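Local coordinates for protein abietadiene synthase, chloroplastic (Abies grandis, PDB 3S9V) that belongs to the terpene synthase family, as a large, predominantly helical chloroplast enzyme with a metal-binding domain in its C-terminal half, at residues E81-N86 with L109-T114; T59-R64 with L159-I164; P74-T79 with K246-L251. All blocks are in the same frame, centred on the assembly; numbering follows the deposited sequence.

Overall arrangement
All three contacts lie about 40 Å from the centre of the chain, in one peripheral bundle of helices. Contacts 1 and 2 are buried, their centres about 10 Å apart; contact 3 is partly buried, about 15 Å from contact 1 and 16 Å from contact 2. Helix 77-85 serves contact 1 near its C-terminal end and contact 3 at its N-terminal end, while helix 56-62 packs against it and carries part of contact 2. The chemistry follows the setting: contact 1 is an isoleucine packed against a cysteine and a threonine methyl, contact 2 a salt bridge reaching across to a partly exposed glutamate, and contact 3 aromatic rings against leucines.

Contact 1 of 3, residues E81-N86 with L109-T114; sequences EWILQN and LACIIT
Ile-83 meets Cys-111 through its branch methyl: CG2 lies 3.9 Å from Cys-111 CB, and Cys-111 SG stands equally near that methyl. The other arm of the isoleucine goes to a different residue, its CD1 ending 4.2 Å from Thr-114 CG2, where the two side chains cross at about a right angle. One side chain thus spans Cys-111 and Thr-114, three positions apart and so on nearly the same face of helix 101-117. The chi1 of -64° explains the division of labour, since it sets CG2 anti to the backbone N of Ile-83 and leaves CG1 beside that nitrogen. Because the partners are small, the backbones come close: the CA atoms of Ile-83 and Cys-111 are 6.9 Å apart.

In the next shell, Thr-114 keeps its methyl for Ile-83, while its OG1 is probably hydrogen-bonded to Ala-60 O in helix 56-62, with Ala-110 O of its own helix as a second possible acceptor. Leu-115 adds to the wall around Ile-83, and Trp-93 packs on Cys-111. Asn-86, the first residue to leave helical geometry, turns back so that its ND2 donates to Trp-82 O over 3.0 Å (164°), an oxygen lying in the amide plane of Asn-86; ND2 also crowds the rim of the Trp-82 indole face, so this detail is doubtful. Trp-93 NE1 takes the next carbonyl, that of Ile-83.

Trp-93 ends a Q-x3-G-x-W sequence just after helix 77-85, which matches the QW motif of terpene cyclases; with the wholly helical surroundings (helices 56-62, 77-85 and 101-117), this is consistent with an alpha-barrel fold.

Contact 2 of 3, residues T59-R64 with L159-I164; sequences TAWVAR and LKEAKI
A chi1 of -72° in Arg-64 sets CG anti to the carbonyl carbon, and the chain then runs straight from CG to NE; in Glu-161 CG takes the same position and the chain is again extended. The two charged ends therefore approach from opposite directions and span a gap in which the nearest CA atoms, those of Trp-61 and Glu-161, are 12.9 Å apart. The guanidinium grips the carboxylate end-on with two nitrogens. NH1 donates to the syn lone pair of Glu-161 OE1 at 2.7 Å, whereas NH2 reaches Glu-161 OE2 at 3.1 Å from above the carboxylate plane. This difference follows from a 45° twist between the two planar groups, and both bonds are somewhat bent.

The salt bridge joins segment 59-64 to helix 151-164, linking two helices that both pack on helix 101-117, in what is probably the alpha-barrel gamma domain known from plant terpene synthases. Helix 101-117 supports the arginine through Ile-113 and Thr-114.

Trp-61 holds the guanidinium from one side. Its CH2 lies 3.3 Å above the plane of that group, near the rim, and Arg-64 CZ in turn lies 3.7 Å above the indole plane. The same CH2 is 3.7 Å from Glu-161 OE2, met obliquely, so the indole borders both halves of the ion pair. Burial of the arginine end would probably strengthen the attraction. Tyr-57 packs edge-to-face with the Trp-61 ring, which helps to place the indole.

Contact 3 of 3, residues P74-T79 with K246-L251; sequences PHFPET and KCLDFL
Leu-248 supplies the forked tip that meets His-75 and Phe-76, joining the lead-in to helix 77-85 with helix 245-258, a helix junction in what is probably the gamma domain of a plant terpene synthase. From CB the chain leaves with CG anti to the backbone N (chi1 -151°), which swings the fork toward the two rings. At the fork the methyls part: CD2 comes within 4.0 Å of His-75 NE2, whereas CD1 faces both rings, 4.2 Å from His-75 CD2 and 4.3 Å from Phe-76 CZ. Both rings are met obliquely.

The rings support one another. His-75 CD2 stands 3.5 Å above one face of the Phe-76 ring, toward its rim, while Phe-76 CE1 lies at the edge of the imidazole and in its plane. Because His-75 ND1 is hydrogen-bonded to the backbone N of Val-68, the proton of a neutral ring would probably sit on NE2, beside the leucine methyl.

One turn further along helix 245-258, Leu-251 extends the apolar wall, its CB 4.2 Å from Phe-76 CZ. Val-62 of helix 56-62 touches both Phe-76 and Leu-251, so that helix also borders this group. Behind the phenyl ring, Phe-76 O accepts two bonds at the start of the helix, from Thr-79 N at 2.9 Å and, in the carbonyl plane, from Thr-79 OG1 at 2.7 Å.

Contact 1 of 3, residues E81-N86 with L109-T114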
# COMPACT_ATOMS: atom_id res chain seq x y z
N GLU A 81 -14.79 9.61 38.39
CA GLU A 81 -13.51 9.96 38.97
C GLU A 81 -12.52 10.26 37.84
O GLU A 81 -11.71 11.18 37.95
CB GLU A 81 -12.97 8.82 39.84
CG GLU A 81 -11.66 9.15 40.54
CD GLU A 81 -11.80 10.25 41.59
OE1 GLU A 81 -10.78 10.89 41.91
OE2 GLU A 81 -12.92 10.46 42.10
N TRP A 82 -12.58 9.50 36.76
CA TRP A 82 -11.67 9.73 35.63
C TRP A 82 -11.84 11.16 35.13
O TRP A 82 -10.87 11.85 34.85
CB TRP A 82 -11.96 8.76 34.48
CG TRP A 82 -10.98 8.93 33.37
CD1 TRP A 82 -9.76 8.32 33.25
CD2 TRP A 82 -11.08 9.85 32.28
NE1 TRP A 82 -9.09 8.82 32.16
CE2 TRP A 82 -9.87 9.76 31.54
CE3 TRP A 82 -12.06 10.75 31.85
CZ2 TRP A 82 -9.63 10.53 30.40
CZ3 TRP A 82 -11.82 11.52 30.72
CH2 TRP A 82 -10.61 11.41 30.01
N ILE A 83 -13.09 11.59 35.00
CA ILE A 83 -13.37 12.93 34.52
C ILE A 83 -12.75 13.95 35.46
O ILE A 83 -12.08 14.88 35.02
CB ILE A 83 -14.89 13.17 34.43
CG1 ILE A 83 -15.50 12.23 33.38
CG2 ILE A 83 -15.17 14.61 34.10
CD1 ILE A 83 -17.01 12.19 33.38
N LEU A 84 -12.96 13.77 36.76
CA LEU A 84 -12.41 14.68 37.77
C LEU A 84 -10.89 14.78 37.74
O LEU A 84 -10.32 15.83 38.03
CB LEU A 84 -12.85 14.23 39.16
CG LEU A 84 -14.34 14.26 39.48
CD1 LEU A 84 -14.59 13.63 40.85
CD2 LEU A 84 -14.83 15.69 39.47
N GLN A 85 -10.23 13.69 37.37
CA GLN A 85 -8.77 13.64 37.34
C GLN A 85 -8.11 13.99 36.01
O GLN A 85 -6.90 14.19 35.97
CB GLN A 85 -8.31 12.24 37.74
CG GLN A 85 -8.94 11.70 39.01
CD GLN A 85 -8.26 12.20 40.26
OE1 GLN A 85 -8.18 13.41 40.51
NE2 GLN A 85 -7.75 11.27 41.07
N ASN A 86 -8.88 14.08 34.93
CA ASN A 86 -8.28 14.34 33.63
C ASN A 86 -8.61 15.63 32.89
O ASN A 86 -8.55 15.67 31.65
CB ASN A 86 -8.54 13.15 32.71
CG ASN A 86 -7.64 11.98 33.02
OD1 ASN A 86 -6.50 11.93 32.56
ND2 ASN A 86 -8.13 11.05 33.83
N LEU A 109 -18.16 20.28 27.14
CA LEU A 109 -19.59 20.39 27.35
C LEU A 109 -20.10 19.07 27.94
O LEU A 109 -20.81 19.07 28.95
CB LEU A 109 -20.29 20.68 26.02
CG LEU A 109 -21.81 20.83 26.07
CD1 LEU A 109 -22.19 21.87 27.13
CD2 LEU A 109 -22.34 21.24 24.71
N ALA A 110 -19.73 17.95 27.32
CA ALA A 110 -20.14 16.64 27.80
C ALA A 110 -19.74 16.38 29.26
O ALA A 110 -20.54 15.86 30.03
CB ALA A 110 -19.57 15.56 26.91
N CYS A 111 -18.52 16.75 29.64
CA CYS A 111 -18.09 16.52 31.02
C CYS A 111 -18.78 17.45 32.03
O CYS A 111 -19.09 17.03 33.14
CB CYS A 111 -16.56 16.68 31.12
SG CYS A 111 -15.67 15.37 30.27
N ILE A 112 -19.01 18.69 31.63
CA ILE A 112 -19.67 19.66 32.50
C ILE A 112 -21.09 19.21 32.81
O ILE A 112 -21.56 19.33 33.95
CB ILE A 112 -19.71 21.05 31.84
CG1 ILE A 112 -18.32 21.69 31.92
CG2 ILE A 112 -20.76 21.92 32.48
CD1 ILE A 112 -18.21 22.96 31.12
N ILE A 113 -21.77 18.68 31.81
CA ILE A 113 -23.13 18.21 32.01
C ILE A 113 -23.16 17.02 32.97
O ILE A 113 -24.00 16.97 33.87
CB ILE A 113 -23.78 17.84 30.65
CG1 ILE A 113 -24.01 19.12 29.85
CG2 ILE A 113 -25.08 17.07 30.86
CD1 ILE A 113 -24.54 18.89 28.45
N THR A 114 -22.23 16.09 32.81
CA THR A 114 -22.16 14.90 33.66
C THR A 114 -21.78 15.21 35.11
O THR A 114 -22.36 14.64 36.04
CB THR A 114 -21.16 13.87 33.09
OG1 THR A 114 -21.55 13.52 31.76
CG2 THR A 114 -21.14 12.61 33.96

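Contact 2 of 3, residues T59-R64 with L159-I164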
# COMPACT_ATOMS: atom_id res chain seq x y z
N THR A 59 -16.50 8.90 27.68
CA THR A 59 -16.41 8.53 29.08
C THR A 59 -17.45 9.31 29.85
O THR A 59 -18.10 8.77 30.76
CB THR A 59 -15.01 8.83 29.61
OG1 THR A 59 -14.06 8.10 28.84
CG2 THR A 59 -14.90 8.43 31.07
N ALA A 60 -17.64 10.57 29.48
CA ALA A 60 -18.63 11.41 30.14
C ALA A 60 -20.03 10.80 29.98
O ALA A 60 -20.85 10.87 30.90
CB ALA A 60 -18.59 12.81 29.56
N TRP A 61 -20.30 10.21 28.82
CA TRP A 61 -21.61 9.61 28.59
C TRP A 61 -21.79 8.33 29.38
O TRP A 61 -22.88 8.06 29.91
CB TRP A 61 -21.84 9.36 27.09
CG TRP A 61 -22.39 10.57 26.39
CD1 TRP A 61 -21.67 11.56 25.77
CD2 TRP A 61 -23.77 10.98 26.34
NE1 TRP A 61 -22.52 12.55 25.32
CE2 TRP A 61 -23.81 12.22 25.66
CE3 TRP A 61 -24.97 10.42 26.79
CZ2 TRP A 61 -25.00 12.91 25.43
CZ3 TRP A 61 -26.17 11.11 26.56
CH2 TRP A 61 -26.17 12.34 25.89
N VAL A 62 -20.74 7.52 29.48
CA VAL A 62 -20.83 6.30 30.26
C VAL A 62 -21.06 6.68 31.73
O VAL A 62 -21.85 6.05 32.42
CB VAL A 62 -19.54 5.46 30.11
CG1 VAL A 62 -19.56 4.30 31.08
CG2 VAL A 62 -19.42 4.93 28.68
N ALA A 63 -20.38 7.73 32.18
CA ALA A 63 -20.48 8.21 33.56
C ALA A 63 -21.88 8.68 33.94
O ALA A 63 -22.19 8.83 35.12
CB ALA A 63 -19.49 9.33 33.78
N ARG A 64 -22.72 8.91 32.95
CA ARG A 64 -24.08 9.35 33.21
C ARG A 64 -25.01 8.24 33.68
O ARG A 64 -25.97 8.49 34.42
CB ARG A 64 -24.70 9.97 31.97
CG ARG A 64 -24.18 11.32 31.58
CD ARG A 64 -25.19 11.96 30.66
NE ARG A 64 -24.66 13.10 29.94
CZ ARG A 64 -25.41 13.88 29.17
NH1 ARG A 64 -26.70 13.62 29.03
NH2 ARG A 64 -24.86 14.90 28.52
N LEU A 159 -26.15 21.09 23.81
CA LEU A 159 -26.35 22.52 24.05
C LEU A 159 -27.74 22.71 24.64
O LEU A 159 -27.93 23.49 25.58
CB LEU A 159 -26.24 23.34 22.75
CG LEU A 159 -24.85 23.76 22.29
CD1 LEU A 159 -24.94 24.55 20.99
CD2 LEU A 159 -24.18 24.59 23.36
N LYS A 160 -28.71 21.99 24.08
CA LYS A 160 -30.10 22.06 24.55
C LYS A 160 -30.22 21.48 25.96
O LYS A 160 -30.97 22.01 26.78
CB LYS A 160 -31.02 21.31 23.59
CG LYS A 160 -31.02 21.91 22.19
CD LYS A 160 -31.85 21.11 21.20
CE LYS A 160 -33.33 21.21 21.49
NZ LYS A 160 -34.14 20.58 20.40
N GLU A 161 -29.47 20.42 26.25
CA GLU A 161 -29.51 19.82 27.59
C GLU A 161 -29.02 20.87 28.57
O GLU A 161 -29.67 21.17 29.57
CB GLU A 161 -28.59 18.61 27.71
CG GLU A 161 -28.85 17.42 26.78
CD GLU A 161 -28.05 16.19 27.20
OE1 GLU A 161 -28.45 15.53 28.20
OE2 GLU A 161 -27.02 15.88 26.56
N ALA A 162 -27.84 21.42 28.27
CA ALA A 162 -27.20 22.43 29.10
C ALA A 162 -28.15 23.59 29.41
O ALA A 162 -28.22 24.04 30.55
CB ALA A 162 -25.93 22.95 28.40
N LYS A 163 -28.86 24.06 28.39
CA LYS A 163 -29.79 25.16 28.57
C LYS A 163 -30.86 24.77 29.59
O LYS A 163 -31.16 25.53 30.51
CB LYS A 163 -30.43 25.53 27.22
CG LYS A 163 -31.21 26.83 27.24
CD LYS A 163 -31.55 27.30 25.83
CE LYS A 163 -32.21 28.68 25.85
NZ LYS A 163 -32.50 29.22 24.48
N ILE A 164 -31.44 23.58 29.43
CA ILE A 164 -32.47 23.10 30.35
C ILE A 164 -31.93 23.03 31.78
O ILE A 164 -32.67 23.27 32.73
CB ILE A 164 -32.99 21.69 29.94
CG1 ILE A 164 -33.66 21.75 28.56
CG2 ILE A 164 -33.98 21.17 30.99
CD1 ILE A 164 -34.93 22.58 28.52

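Contact 3 of 3, residues P74-T79 with K246-L251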
# COMPACT_ATOMS: atom_id res chain seq x y z
N PRO A 74 -23.34 6.94 40.33
CA PRO A 74 -23.18 6.58 38.93
C PRO A 74 -23.03 5.06 38.95
O PRO A 74 -22.56 4.51 39.94
CB PRO A 74 -21.88 7.27 38.52
CG PRO A 74 -21.79 8.43 39.47
CD PRO A 74 -22.23 7.81 40.78
N HIS A 75 -23.43 4.39 37.88
CA HIS A 75 -23.30 2.94 37.82
C HIS A 75 -21.81 2.58 37.71
O HIS A 75 -21.38 1.54 38.19
CB HIS A 75 -24.06 2.38 36.63
CG HIS A 75 -24.05 0.89 36.55
ND1 HIS A 75 -24.67 0.08 37.48
CD2 HIS A 75 -23.49 0.05 35.64
CE1 HIS A 75 -24.50 -1.18 37.15
NE2 HIS A 75 -23.79 -1.23 36.03
N PHE A 76 -21.04 3.47 37.08
CA PHE A 76 -19.60 3.28 36.92
C PHE A 76 -18.86 4.44 37.59
O PHE A 76 -18.33 5.32 36.90
CB PHE A 76 -19.21 3.25 35.44
CG PHE A 76 -19.84 2.14 34.65
CD1 PHE A 76 -20.80 2.41 33.68
CD2 PHE A 76 -19.45 0.82 34.86
CE1 PHE A 76 -21.36 1.38 32.91
CE2 PHE A 76 -20.01 -0.22 34.10
CZ PHE A 76 -20.96 0.06 33.13
N PRO A 77 -18.79 4.44 38.93
CA PRO A 77 -18.12 5.50 39.70
C PRO A 77 -16.71 5.86 39.23
O PRO A 77 -16.28 7.02 39.32
CB PRO A 77 -18.11 4.95 41.13
CG PRO A 77 -19.30 4.06 41.15
CD PRO A 77 -19.21 3.35 39.82
N GLU A 78 -15.99 4.87 38.72
CA GLU A 78 -14.63 5.09 38.26
C GLU A 78 -14.57 6.07 37.07
O GLU A 78 -13.61 6.82 36.93
CB GLU A 78 -13.99 3.74 37.88
CG GLU A 78 -14.50 3.15 36.55
CD GLU A 78 -15.56 2.06 36.72
OE1 GLU A 78 -16.45 2.20 37.59
OE2 GLU A 78 -15.50 1.08 35.94
N THR A 79 -15.59 6.08 36.22
CA THR A 79 -15.58 6.98 35.09
C THR A 79 -15.78 8.42 35.55
O THR A 79 -15.20 9.34 34.99
CB THR A 79 -16.64 6.60 34.03
OG1 THR A 79 -17.96 6.71 34.58
CG2 THR A 79 -16.39 5.17 33.55
N LYS A 246 -27.74 -6.05 26.84
CA LYS A 246 -26.57 -6.27 26.00
C LYS A 246 -25.76 -4.98 25.90
O LYS A 246 -24.53 -5.02 25.81
CB LYS A 246 -26.97 -6.78 24.61
CG LYS A 246 -27.48 -8.21 24.64
CD LYS A 246 -27.29 -8.91 23.30
CE LYS A 246 -25.81 -9.07 22.97
NZ LYS A 246 -25.59 -9.79 21.69
N CYS A 247 -26.43 -3.83 25.93
CA CYS A 247 -25.73 -2.55 25.90
C CYS A 247 -24.75 -2.54 27.07
O CYS A 247 -23.58 -2.16 26.93
CB CYS A 247 -26.71 -1.38 26.05
SG CYS A 247 -27.77 -1.04 24.64
N LEU A 248 -25.24 -2.95 28.24
CA LEU A 248 -24.41 -2.98 29.43
C LEU A 248 -23.24 -3.96 29.28
O LEU A 248 -22.13 -3.67 29.72
CB LEU A 248 -25.26 -3.36 30.65
CG LEU A 248 -24.76 -2.79 31.98
CD1 LEU A 248 -24.85 -1.27 31.94
CD2 LEU A 248 -25.61 -3.34 33.13
N ASP A 249 -23.49 -5.10 28.64
CA ASP A 249 -22.43 -6.08 28.43
C ASP A 249 -21.31 -5.47 27.59
O ASP A 249 -20.13 -5.74 27.84
CB ASP A 249 -22.96 -7.33 27.73
CG ASP A 249 -24.03 -8.05 28.54
OD1 ASP A 249 -23.96 -8.00 29.79
OD2 ASP A 249 -24.92 -8.67 27.93
N PHE A 250 -21.67 -4.65 26.60
CA PHE A 250 -20.67 -4.01 25.75
C PHE A 250 -19.85 -2.99 26.52
O PHE A 250 -18.64 -2.88 26.33
CB PHE A 250 -21.31 -3.32 24.53
CG PHE A 250 -20.32 -2.54 23.71
CD1 PHE A 250 -20.28 -1.15 23.78
CD2 PHE A 250 -19.40 -3.19 22.89
CE1 PHE A 250 -19.33 -0.42 23.05
CE2 PHE A 250 -18.45 -2.48 22.16
CZ PHE A 250 -18.41 -1.09 22.24
N LEU A 251 -20.50 -2.24 27.40
CA LEU A 251 -19.78 -1.26 28.20
C LEU A 251 -18.86 -1.96 29.18
O LEU A 251 -17.71 -1.55 29.36
CB LEU A 251 -20.76 -0.32 28.92
CG LEU A 251 -21.64 0.50 27.96
CD1 LEU A 251 -22.59 1.38 28.75
CD2 LEU A 251 -20.76 1.36 27.05